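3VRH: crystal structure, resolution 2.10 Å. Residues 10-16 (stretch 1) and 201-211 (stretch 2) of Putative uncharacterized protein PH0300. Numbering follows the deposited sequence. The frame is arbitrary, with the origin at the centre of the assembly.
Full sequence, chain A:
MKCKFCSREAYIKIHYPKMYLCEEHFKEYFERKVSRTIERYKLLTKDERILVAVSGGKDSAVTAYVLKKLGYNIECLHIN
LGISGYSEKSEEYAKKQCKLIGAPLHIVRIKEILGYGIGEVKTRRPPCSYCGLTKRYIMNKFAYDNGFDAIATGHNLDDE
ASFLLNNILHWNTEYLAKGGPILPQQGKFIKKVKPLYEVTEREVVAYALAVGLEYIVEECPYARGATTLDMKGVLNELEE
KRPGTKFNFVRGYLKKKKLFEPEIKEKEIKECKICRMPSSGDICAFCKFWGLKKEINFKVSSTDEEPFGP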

# COMPACT_ATOMS: atom_id res chain seq x y z
N ALA A 10 12.09 27.04 21.51
CA ALA A 10 11.70 25.75 20.94
C ALA A 10 12.72 25.30 19.91
O ALA A 10 13.19 26.10 19.11
CB ALA A 10 10.32 25.86 20.32
N TYR A 11 13.09 24.03 19.94
CA TYR A 11 14.03 23.51 18.96
C TYR A 11 13.28 22.76 17.88
O TYR A 11 13.69 22.71 16.73
CB TYR A 11 15.02 22.59 19.64
CG TYR A 11 15.92 21.79 18.71
CD1 TYR A 11 16.86 22.43 17.91
CD2 TYR A 11 15.86 20.40 18.67
CE1 TYR A 11 17.70 21.72 17.08
CE2 TYR A 11 16.71 19.67 17.85
CZ TYR A 11 17.63 20.34 17.05
OH TYR A 11 18.49 19.65 16.21
N ILE A 12 12.16 22.16 18.27
CA ILE A 12 11.38 21.37 17.34
C ILE A 12 9.94 21.24 17.83
O ILE A 12 9.68 21.33 19.03
CB ILE A 12 12.03 19.99 17.16
CG1 ILE A 12 11.32 19.17 16.08
CG2 ILE A 12 12.08 19.25 18.50
CD1 ILE A 12 12.00 17.85 15.77
N LYS A 13 9.00 21.07 16.90
CA LYS A 13 7.61 20.75 17.26
C LYS A 13 7.35 19.25 17.14
O LYS A 13 7.58 18.65 16.10
CB LYS A 13 6.62 21.53 16.40
CG LYS A 13 5.15 21.23 16.73
CD LYS A 13 4.20 22.18 16.01
CE LYS A 13 2.76 22.02 16.48
NZ LYS A 13 2.06 20.85 15.86
N ILE A 14 6.91 18.65 18.24
CA ILE A 14 6.56 17.24 18.25
C ILE A 14 5.05 17.15 18.08
O ILE A 14 4.31 17.88 18.75
CB ILE A 14 6.97 16.57 19.59
CG1 ILE A 14 8.47 16.75 19.85
CG2 ILE A 14 6.57 15.09 19.62
CD1 ILE A 14 9.33 16.22 18.72
N HIS A 15 4.60 16.27 17.20
CA HIS A 15 3.18 16.19 16.85
C HIS A 15 2.39 15.32 17.82
O HIS A 15 1.26 15.66 18.19
CB HIS A 15 2.98 15.65 15.43
CG HIS A 15 3.85 16.31 14.41
ND1 HIS A 15 3.80 17.67 14.15
CD2 HIS A 15 4.79 15.81 13.57
CE1 HIS A 15 4.67 17.96 13.20
NE2 HIS A 15 5.28 16.85 12.83
N TYR A 16 2.99 14.20 18.21
CA TYR A 16 2.30 13.24 19.07
C TYR A 16 3.14 12.85 20.28
O TYR A 16 4.10 12.09 20.16
CB TYR A 16 1.93 11.99 18.27
CG TYR A 16 1.26 12.28 16.95
CD1 TYR A 16 -0.09 12.62 16.88
CD2 TYR A 16 1.98 12.22 15.76
CE1 TYR A 16 -0.70 12.89 15.66
CE2 TYR A 16 1.38 12.48 14.54
CZ TYR A 16 0.05 12.81 14.50
OH TYR A 16 -0.53 13.07 13.28
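Stretch 2, residues 201-211: EREVVAYALAV

A helix that packs against a short strand often does so through one stripe of its surface. Residues 201-211 of PH0300 illustrate the principle, with Ala206, Ala210 and the long side chain of Arg202 in the stripe. They form a helix, held by regular i to i+4 backbone hydrogen bonds, that runs roughly antiparallel to the strand at 12-14: the signed crossing angle is -145° and the axes approach to 10.7 Å. Ile12 lies nearest Ala206 (CA to CA 7.9 Å) and Ile14 nearest Glu203 (CA to CA 8.6 Å), so advancing along the strand means moving back towards the start of the helix.

At Tyr11 the side chain, in the t rotamer, points toward the helix and reaches the backbone itself. Its OH donates a hydrogen bond to Ala206 O at 2.9 Å, an oxygen that also accepts from Ala210 N within the helix. The ring lies against two alanines: Tyr11 CE2 is 4.1 Å from Ala206 CB and also 4.1 Å from Ala210 CB. Ile12, extended in both chi angles, places CD1 3.7 Å from Ala206 CB, and its CG1 covers one face of the Arg202 guanidinium.

Lys13 contributes mainly its backbone, as the end of its side chain leads away. Lys13 O lies near the guanidinium plane and accepts two hydrogen bonds, from Arg202 NH2 at 2.8 Å and Arg202 NH1 at 3.0 Å. A water accepts from Lys13 N and, weakly, from Arg202 NH2, linking the same two residues again. Ile14, sideways at CB, brings CD1 to 3.7 Å from Glu203 OE2. His15 completes the sandwich: its NE2 sits over the opposite guanidinium face, 3.3 Å from Arg202 NH1, without a hydrogen bond. Tyr16 makes no contact with the helix.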

# COMPACT_ATOMS: atom_id res chain seq x y z
N GLU A 201 11.85 9.73 10.94
CA GLU A 201 13.10 10.07 10.30
C GLU A 201 13.47 11.51 10.60
O GLU A 201 14.64 11.85 10.81
CB GLU A 201 13.04 9.82 8.78
CG GLU A 201 14.39 10.11 8.11
CD GLU A 201 14.57 9.42 6.78
OE1 GLU A 201 13.59 8.84 6.24
OE2 GLU A 201 15.69 9.46 6.26
N ARG A 202 12.45 12.35 10.65
CA ARG A 202 12.61 13.76 11.00
C ARG A 202 13.16 13.92 12.43
O ARG A 202 14.04 14.76 12.69
CB ARG A 202 11.25 14.41 10.85
CG ARG A 202 11.12 15.81 11.30
CD ARG A 202 9.62 16.11 11.46
NE ARG A 202 9.45 17.43 12.03
CZ ARG A 202 8.86 17.68 13.19
NH1 ARG A 202 8.35 16.69 13.91
NH2 ARG A 202 8.77 18.93 13.62
N GLU A 203 12.67 13.10 13.36
CA GLU A 203 13.20 13.14 14.74
C GLU A 203 14.65 12.64 14.80
O GLU A 203 15.46 13.18 15.53
CB GLU A 203 12.30 12.35 15.68
CG GLU A 203 10.95 13.02 15.85
CD GLU A 203 9.96 12.18 16.61
OE1 GLU A 203 10.04 10.94 16.56
OE2 GLU A 203 9.08 12.79 17.25
N VAL A 204 14.97 11.63 13.99
CA VAL A 204 16.34 11.14 13.91
C VAL A 204 17.28 12.23 13.41
O VAL A 204 18.31 12.50 14.05
CB VAL A 204 16.45 9.88 13.03
CG1 VAL A 204 17.91 9.50 12.85
CG2 VAL A 204 15.66 8.73 13.65
N VAL A 205 16.93 12.86 12.29
CA VAL A 205 17.70 14.00 11.81
C VAL A 205 17.90 15.04 12.92
O VAL A 205 19.03 15.47 13.19
CB VAL A 205 17.07 14.68 10.58
CG1 VAL A 205 17.76 16.02 10.29
CG2 VAL A 205 17.16 13.76 9.37
N ALA A 206 16.81 15.43 13.58
CA ALA A 206 16.92 16.43 14.63
C ALA A 206 17.81 15.98 15.81
O ALA A 206 18.52 16.79 16.42
CB ALA A 206 15.53 16.85 15.11
N TYR A 207 17.78 14.70 16.11
CA TYR A 207 18.56 14.21 17.23
C TYR A 207 20.06 14.23 16.93
O TYR A 207 20.85 14.72 17.72
CB TYR A 207 18.12 12.82 17.66
CG TYR A 207 18.78 12.37 18.94
CD1 TYR A 207 19.97 11.65 18.91
CD2 TYR A 207 18.23 12.68 20.17
CE1 TYR A 207 20.59 11.24 20.09
CE2 TYR A 207 18.84 12.28 21.35
CZ TYR A 207 20.02 11.55 21.30
OH TYR A 207 20.63 11.15 22.47
N ALA A 208 20.44 13.68 15.78
CA ALA A 208 21.83 13.70 15.33
C ALA A 208 22.43 15.09 15.37
O ALA A 208 23.55 15.29 15.82
CB ALA A 208 21.94 13.15 13.93
N LEU A 209 21.69 16.06 14.88
CA LEU A 209 22.19 17.42 14.81
C LEU A 209 22.31 17.99 16.21
O LEU A 209 23.24 18.73 16.50
CB LEU A 209 21.27 18.27 13.92
CG LEU A 209 21.11 17.59 12.55
CD1 LEU A 209 20.26 18.38 11.54
CD2 LEU A 209 22.49 17.20 11.96
N ALA A 210 21.38 17.61 17.08
CA ALA A 210 21.40 18.09 18.46
C ALA A 210 22.62 17.58 19.21
O ALA A 210 23.21 18.30 20.00
CB ALA A 210 20.12 17.73 19.19
N VAL A 211 23.02 16.33 18.96
CA VAL A 211 24.15 15.77 19.68
C VAL A 211 25.48 15.89 18.93
O VAL A 211 26.49 15.38 19.38
CB VAL A 211 23.91 14.30 20.10
CG1 VAL A 211 22.78 14.21 21.12
CG2 VAL A 211 23.62 13.43 18.88
O HOH W 1 9.45 21.59 14.10